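Similar to sp|P32453 Saccharomyces cerevisiae YNL315c ATP11 (Candida glabrata CBS 138, PDB 2P4F) probably acts as a mitochondrial chaperone that, like yeast Atp11, binds the unassembled beta subunit of F1 during assembly of the ATP synthase. Local coordinates at residues A[148-153]-A[270-275]; A[185-190]-A[195-200]. All blocks are in the same frame, centred on the assembly; numbering follows the deposited sequence.

Contact 1. Residues A[148-153]-A[270-275]; sequences YKYAVK and ERIQLL
Y150 and I272 meet through CE1 and the OH end of the phenol ring and the branches of the isoleucine, joining two helices that stand well apart. Methyl CG2 of I272 reaches CE1 of Y150 at 3.5 Å, approaching the ring obliquely, and the two side chains cross at about a right angle. CG2 of I272 lies anti to the backbone N, with CG1 beside that N (chi1 -71°); this carries CG2 to the ring, while CD1 at the end of the longer branch comes within 3.9 Å of the Y150 OH. L275, one turn further on, adds a looser touch, its CD2 lying 4.5 Å from CB of Y150 near the root of the aromatic side chain.

Helix 140-153 lies against strand 179-190 of the half barrel's sheet, through A151 on W186 and F188, whereas helix 266-280 packs on helices 244-257 and 287-295, with L274 on F257, L290 and L293. The contact joins these two helices of the domain. The closest CA atoms, those of Y150 and I272, are 8.7 Å apart, and just 144 Å² is buried in total.

Polar bonding stays within each helix or serves its neighbours. The carbonyl of Y150 accepts a bond from N154, and that of L275 from N279. R271 is directed elsewhere, its guanidinium bonding the backbone carbonyls of L293 and E298, and E270 forms a salt bridge with K289.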
loop_
_atom_site.group_PDB
_atom_site.type_symbol
_atom_site.label_atom_id
_atom_site.label_comp_id
_atom_site.label_asym_id
_atom_site.label_seq_id
_atom_site.Cartn_x
_atom_site.Cartn_y
_atom_site.Cartn_z
ATOM N N TYR A 148 -3.280 -4.975 7.556
ATOM C CA TYR A 148 -4.155 -3.954 8.143
ATOM C C TYR A 148 -3.856 -3.755 9.627
ATOM O O TYR A 148 -3.791 -2.639 10.140
ATOM C CB TYR A 148 -5.604 -4.442 7.974
ATOM C CG TYR A 148 -6.723 -3.481 8.218
ATOM C CD1 TYR A 148 -6.562 -2.120 8.458
ATOM C CD2 TYR A 148 -8.033 -3.953 8.211
ATOM C CE1 TYR A 148 -7.624 -1.265 8.682
ATOM C CE2 TYR A 148 -9.077 -3.099 8.419
ATOM C CZ TYR A 148 -8.896 -1.775 8.649
ATOM O OH TYR A 148 -10.006 -0.988 8.856
ATOM N N LYS A 149 -3.640 -4.875 10.321
ATOM C CA LYS A 149 -3.413 -4.778 11.781
ATOM C C LYS A 149 -2.091 -4.057 12.039
ATOM O O LYS A 149 -2.030 -3.169 12.919
ATOM C CB LYS A 149 -3.512 -6.179 12.398
ATOM C CG LYS A 149 -4.960 -6.667 12.582
ATOM C CD LYS A 149 -5.939 -6.369 11.482
ATOM C CE LYS A 149 -7.316 -6.969 11.610
ATOM N NZ LYS A 149 -8.417 -5.974 11.706
ATOM N N TYR A 150 -1.061 -4.408 11.254
ATOM C CA TYR A 150 0.226 -3.712 11.467
ATOM C C TYR A 150 0.121 -2.264 11.015
ATOM O O TYR A 150 0.785 -1.413 11.630
ATOM C CB TYR A 150 1.340 -4.395 10.696
ATOM C CG TYR A 150 1.894 -5.608 11.412
ATOM C CD1 TYR A 150 2.755 -5.410 12.497
ATOM C CD2 TYR A 150 1.591 -6.895 11.030
ATOM C CE1 TYR A 150 3.305 -6.473 13.200
ATOM C CE2 TYR A 150 2.138 -7.989 11.721
ATOM C CZ TYR A 150 2.979 -7.749 12.785
ATOM O OH TYR A 150 3.535 -8.777 13.497
ATOM N N ALA A 151 -0.659 -1.951 10.007
ATOM C CA ALA A 151 -0.747 -0.576 9.461
ATOM C C ALA A 151 -1.396 0.324 10.502
ATOM O O ALA A 151 -0.982 1.492 10.636
ATOM C CB ALA A 151 -1.533 -0.598 8.174
ATOM N N VAL A 152 -2.421 -0.145 11.186
ATOM C CA VAL A 152 -3.078 0.730 12.193
ATOM C C VAL A 152 -2.105 1.104 13.303
ATOM O O VAL A 152 -1.995 2.252 13.730
ATOM C CB VAL A 152 -4.331 0.046 12.793
ATOM C CG1 VAL A 152 -4.785 0.785 14.049
ATOM C CG2 VAL A 152 -5.446 -0.017 11.744
ATOM N N LYS A 153 -1.343 0.108 13.771
ATOM C CA LYS A 153 -0.414 0.343 14.901
ATOM C C LYS A 153 0.860 1.035 14.434
ATOM O O LYS A 153 1.506 1.635 15.284
ATOM C CB LYS A 153 -0.052 -1.023 15.535
ATOM C CG LYS A 153 -1.252 -1.558 16.321
ATOM C CD LYS A 153 -1.022 -2.850 17.015
ATOM C CE LYS A 153 -2.114 -2.930 18.108
ATOM N NZ LYS A 153 -2.883 -1.638 18.078
ATOM N N GLU A 270 12.814 -9.510 11.635
ATOM C CA GLU A 270 13.671 -8.331 11.706
ATOM C C GLU A 270 13.008 -7.148 11.005
ATOM O O GLU A 270 13.059 -6.007 11.480
ATOM C CB GLU A 270 15.007 -8.543 11.029
ATOM C CG GLU A 270 15.985 -9.407 11.778
ATOM C CD GLU A 270 17.274 -9.454 10.952
ATOM O OE1 GLU A 270 17.516 -10.474 10.269
ATOM O OE2 GLU A 270 18.002 -8.443 11.045
ATOM N N ARG A 271 12.353 -7.442 9.881
ATOM C CA ARG A 271 11.620 -6.357 9.209
ATOM C C ARG A 271 10.485 -5.803 10.054
ATOM O O ARG A 271 10.314 -4.550 10.157
ATOM C CB ARG A 271 11.041 -6.864 7.877
ATOM C CG ARG A 271 12.133 -7.099 6.836
ATOM C CD ARG A 271 11.534 -7.187 5.411
ATOM N NE ARG A 271 12.660 -7.383 4.496
ATOM C CZ ARG A 271 13.030 -8.571 3.994
ATOM N NH1 ARG A 271 12.336 -9.681 4.289
ATOM N NH2 ARG A 271 14.090 -8.680 3.174
ATOM N N ILE A 272 9.697 -6.680 10.672
ATOM C CA ILE A 272 8.583 -6.196 11.482
ATOM C C ILE A 272 9.133 -5.416 12.668
ATOM O O ILE A 272 8.597 -4.374 13.048
ATOM C CB ILE A 272 7.706 -7.372 11.916
ATOM C CG1 ILE A 272 6.932 -7.924 10.714
ATOM C CG2 ILE A 272 6.806 -6.972 13.078
ATOM C CD1 ILE A 272 6.385 -9.313 10.886
ATOM N N GLN A 273 10.218 -5.895 13.275
ATOM C CA GLN A 273 10.766 -5.195 14.447
ATOM C C GLN A 273 11.258 -3.801 14.054
ATOM O O GLN A 273 11.142 -2.831 14.813
ATOM C CB GLN A 273 11.939 -6.013 15.043
ATOM C CG GLN A 273 12.481 -5.367 16.331
ATOM C CD GLN A 273 11.468 -5.456 17.459
ATOM O OE1 GLN A 273 10.950 -6.529 17.778
ATOM N NE2 GLN A 273 11.133 -4.327 18.097
ATOM N N LEU A 274 11.830 -3.692 12.831
ATOM C CA LEU A 274 12.278 -2.368 12.419
ATOM C C LEU A 274 11.112 -1.408 12.217
ATOM O O LEU A 274 11.179 -0.190 12.524
ATOM C CB LEU A 274 13.035 -2.473 11.088
ATOM C CG LEU A 274 13.826 -1.258 10.660
ATOM C CD1 LEU A 274 14.995 -0.966 11.610
ATOM C CD2 LEU A 274 14.302 -1.420 9.206
ATOM N N LEU A 275 10.037 -1.921 11.633
ATOM C CA LEU A 275 8.801 -1.132 11.459
ATOM C C LEU A 275 8.304 -0.646 12.821
ATOM O O LEU A 275 7.931 0.556 13.033
ATOM C CB LEU A 275 7.726 -1.989 10.763
ATOM C CG LEU A 275 6.334 -1.349 10.710
ATOM C CD1 LEU A 275 6.359 -0.122 9.813
ATOM C CD2 LEU A 275 5.345 -2.402 10.214
#

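Contact 2. Residues A[185-190]-A[195-200]; sequences QWQFAG and HCLITS
The amide N of H195 donates to O of Q187 over 2.7 Å, with an N-H...O angle of 174°, and this is the shortest of four backbone bonds between the strands. Its companion in the same ring runs from Q187 N to H195 O at 2.8 Å. That carbonyl oxygen is also approached by a weaker donor, the CA-H of W186, with 3.3 Å between W186 CA and H195 O. Q185 and L197 form a second hydrogen-bonded pair, 2.9 Å from Q185 N to L197 O and 2.8 Å from L197 N to Q185 O.

Between them W186 and C196 make the non-hydrogen-bonded pair, whose side chains share the helix-covered face of the sheet. C196 lays its CB over the six-membered ring of W186, 4.0 Å from the ring centroid. With SG anti to the backbone N (chi1 -178°), the sulfur also lies over that face, a sulfur-aromatic contact beside the CH-pi one. M147, A151 and V254 from helices 140-153 and 244-257 pack on the same indole, and Y258 meets it edge-to-face.

These strands, 179-190 and 193-200, form a beta hairpin within the antiparallel sheet of the half barrel. Near its turn A189 and G190 together face a single residue of strand 193-200, a classic beta bulge.

The other face carries Q185, Q187, H195 and L197. Q187 and L197 cross at about a right angle, with amide OE1 of Q187 3.5 Å from methyl CD1 of L197. CB of A189 lies over one face of the H195 imidazole, offset toward the rim, a CH-pi contact with 3.9 Å between A189 CB and H195 CE1, while NE2 of H195 is hydrogen-bonded to Q218 on the next strand, 215-220.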
loop_
_atom_site.group_PDB
_atom_site.type_symbol
_atom_site.label_atom_id
_atom_site.label_comp_id
_atom_site.label_asym_id
_atom_site.label_seq_id
_atom_site.Cartn_x
_atom_site.Cartn_y
_atom_site.Cartn_z
ATOM N N GLN A 185 2.787 6.298 4.200
ATOM C CA GLN A 185 1.828 6.639 5.248
ATOM C C GLN A 185 0.520 5.881 4.958
ATOM O O GLN A 185 -0.014 6.002 3.852
ATOM C CB GLN A 185 1.536 8.170 5.324
ATOM C CG GLN A 185 0.745 8.501 6.612
ATOM C CD GLN A 185 0.545 9.996 6.803
ATOM O OE1 GLN A 185 0.909 10.828 5.918
ATOM N NE2 GLN A 185 -0.029 10.347 7.952
ATOM N N TRP A 186 0.035 5.179 5.980
ATOM C CA TRP A 186 -1.283 4.563 5.903
ATOM C C TRP A 186 -2.319 5.519 6.478
ATOM O O TRP A 186 -2.098 6.084 7.568
ATOM C CB TRP A 186 -1.297 3.269 6.689
ATOM C CG TRP A 186 -0.491 2.171 6.074
ATOM C CD1 TRP A 186 0.833 1.859 6.300
ATOM C CD2 TRP A 186 -0.965 1.216 5.123
ATOM N NE1 TRP A 186 1.224 0.764 5.538
ATOM C CE2 TRP A 186 0.116 0.358 4.814
ATOM C CE3 TRP A 186 -2.225 1.017 4.506
ATOM C CZ2 TRP A 186 -0.008 -0.695 3.913
ATOM C CZ3 TRP A 186 -2.323 -0.037 3.618
ATOM C CH2 TRP A 186 -1.242 -0.883 3.319
ATOM N N GLN A 187 -3.384 5.712 5.753
ATOM C CA GLN A 187 -4.466 6.598 6.166
ATOM C C GLN A 187 -5.775 5.815 6.148
ATOM O O GLN A 187 -6.115 5.137 5.137
ATOM C CB GLN A 187 -4.548 7.820 5.241
ATOM C CG GLN A 187 -3.295 8.653 5.430
ATOM C CD GLN A 187 -3.569 10.110 5.180
ATOM O OE1 GLN A 187 -4.318 10.435 4.246
ATOM N NE2 GLN A 187 -2.953 10.916 6.030
ATOM N N PHE A 188 -6.509 5.883 7.237
ATOM C CA PHE A 188 -7.751 5.109 7.392
ATOM C C PHE A 188 -8.873 6.069 7.062
ATOM O O PHE A 188 -9.246 6.893 7.886
ATOM C CB PHE A 188 -7.778 4.503 8.813
ATOM C CG PHE A 188 -6.541 3.604 8.912
ATOM C CD1 PHE A 188 -6.571 2.308 8.428
ATOM C CD2 PHE A 188 -5.356 4.075 9.433
ATOM C CE1 PHE A 188 -5.454 1.478 8.434
ATOM C CE2 PHE A 188 -4.219 3.281 9.449
ATOM C CZ PHE A 188 -4.274 2.002 8.929
ATOM N N ALA A 189 -9.379 6.011 5.843
ATOM C CA ALA A 189 -10.326 6.995 5.357
ATOM C C ALA A 189 -11.696 6.656 5.908
ATOM O O ALA A 189 -12.482 7.515 6.334
ATOM C CB ALA A 189 -10.333 6.950 3.827
ATOM N N GLY A 190 -12.008 5.387 5.919
ATOM C CA GLY A 190 -13.294 4.994 6.481
ATOM C C GLY A 190 -13.294 3.502 6.783
ATOM O O GLY A 190 -12.299 2.813 6.547
ATOM N N HIS A 195 -6.001 3.825 2.743
ATOM C CA HIS A 195 -5.109 4.367 1.729
ATOM C C HIS A 195 -3.647 4.161 2.134
ATOM O O HIS A 195 -3.344 4.213 3.336
ATOM C CB HIS A 195 -5.333 5.879 1.578
ATOM C CG HIS A 195 -6.706 6.222 1.070
ATOM N ND1 HIS A 195 -7.132 7.537 1.067
ATOM C CD2 HIS A 195 -7.685 5.473 0.494
ATOM C CE1 HIS A 195 -8.355 7.539 0.516
ATOM N NE2 HIS A 195 -8.739 6.310 0.159
ATOM N N CYS A 196 -2.783 3.990 1.158
ATOM C CA CYS A 196 -1.339 3.978 1.405
ATOM C C CYS A 196 -0.746 5.055 0.515
ATOM O O CYS A 196 -0.973 4.986 -0.733
ATOM C CB CYS A 196 -0.783 2.566 1.103
ATOM S SG CYS A 196 1.011 2.538 1.457
ATOM N N LEU A 197 -0.052 6.058 1.034
ATOM C CA LEU A 197 0.455 7.190 0.296
ATOM C C LEU A 197 1.982 7.135 0.326
ATOM O O LEU A 197 2.539 6.961 1.433
ATOM C CB LEU A 197 0.010 8.496 0.952
ATOM C CG LEU A 197 -1.499 8.647 1.287
ATOM C CD1 LEU A 197 -1.724 10.049 1.863
ATOM C CD2 LEU A 197 -2.361 8.346 0.093
ATOM N N ILE A 198 2.640 7.270 -0.797
ATOM C CA ILE A 198 4.094 7.243 -0.852
ATOM C C ILE A 198 4.590 8.556 -1.435
ATOM O O ILE A 198 4.161 8.975 -2.517
ATOM C CB ILE A 198 4.592 5.987 -1.612
ATOM C CG1 ILE A 198 3.868 4.699 -1.166
ATOM C CG2 ILE A 198 6.121 5.858 -1.446
ATOM C CD1 ILE A 198 4.333 3.453 -1.937
ATOM N N THR A 199 5.505 9.217 -0.707
ATOM C CA THR A 199 5.949 10.568 -0.976
ATOM C C THR A 199 7.474 10.653 -0.899
ATOM O O THR A 199 8.081 10.047 0.007
ATOM C CB THR A 199 5.393 11.540 0.089
ATOM O OG1 THR A 199 3.972 11.362 0.140
ATOM C CG2 THR A 199 5.714 12.978 -0.275
ATOM N N SER A 200 8.073 11.370 -1.820
ATOM C CA SER A 200 9.534 11.455 -1.692
ATOM C C SER A 200 9.969 12.315 -0.522
ATOM O O SER A 200 9.488 13.464 -0.388
ATOM C CB SER A 200 10.115 11.992 -2.993
ATOM O OG SER A 200 11.522 12.111 -2.900
#

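Contact 1 joins helix to helix and contact 2 joins strand to strand, yet helix 140-153 belongs to both settings. Its Y150 turns to helix 266-280, whereas A151 sits on the indole of W186, with CB of A151 3.6 Å from CD2 of W186, and Y148 and V152 pack against F188. The chemistry of the two contacts follows their places. Both are partly buried, but contact 2 lies nearer the centre of the chain, with two buried residues, W186 and C196, against one, L275, in contact 1. Contact 2 rests on regular backbone bonds, with one face under helices and a more polar face opposite; contact 1 depends on a few apolar side-chain touches. Y258 meets both L275 and W186.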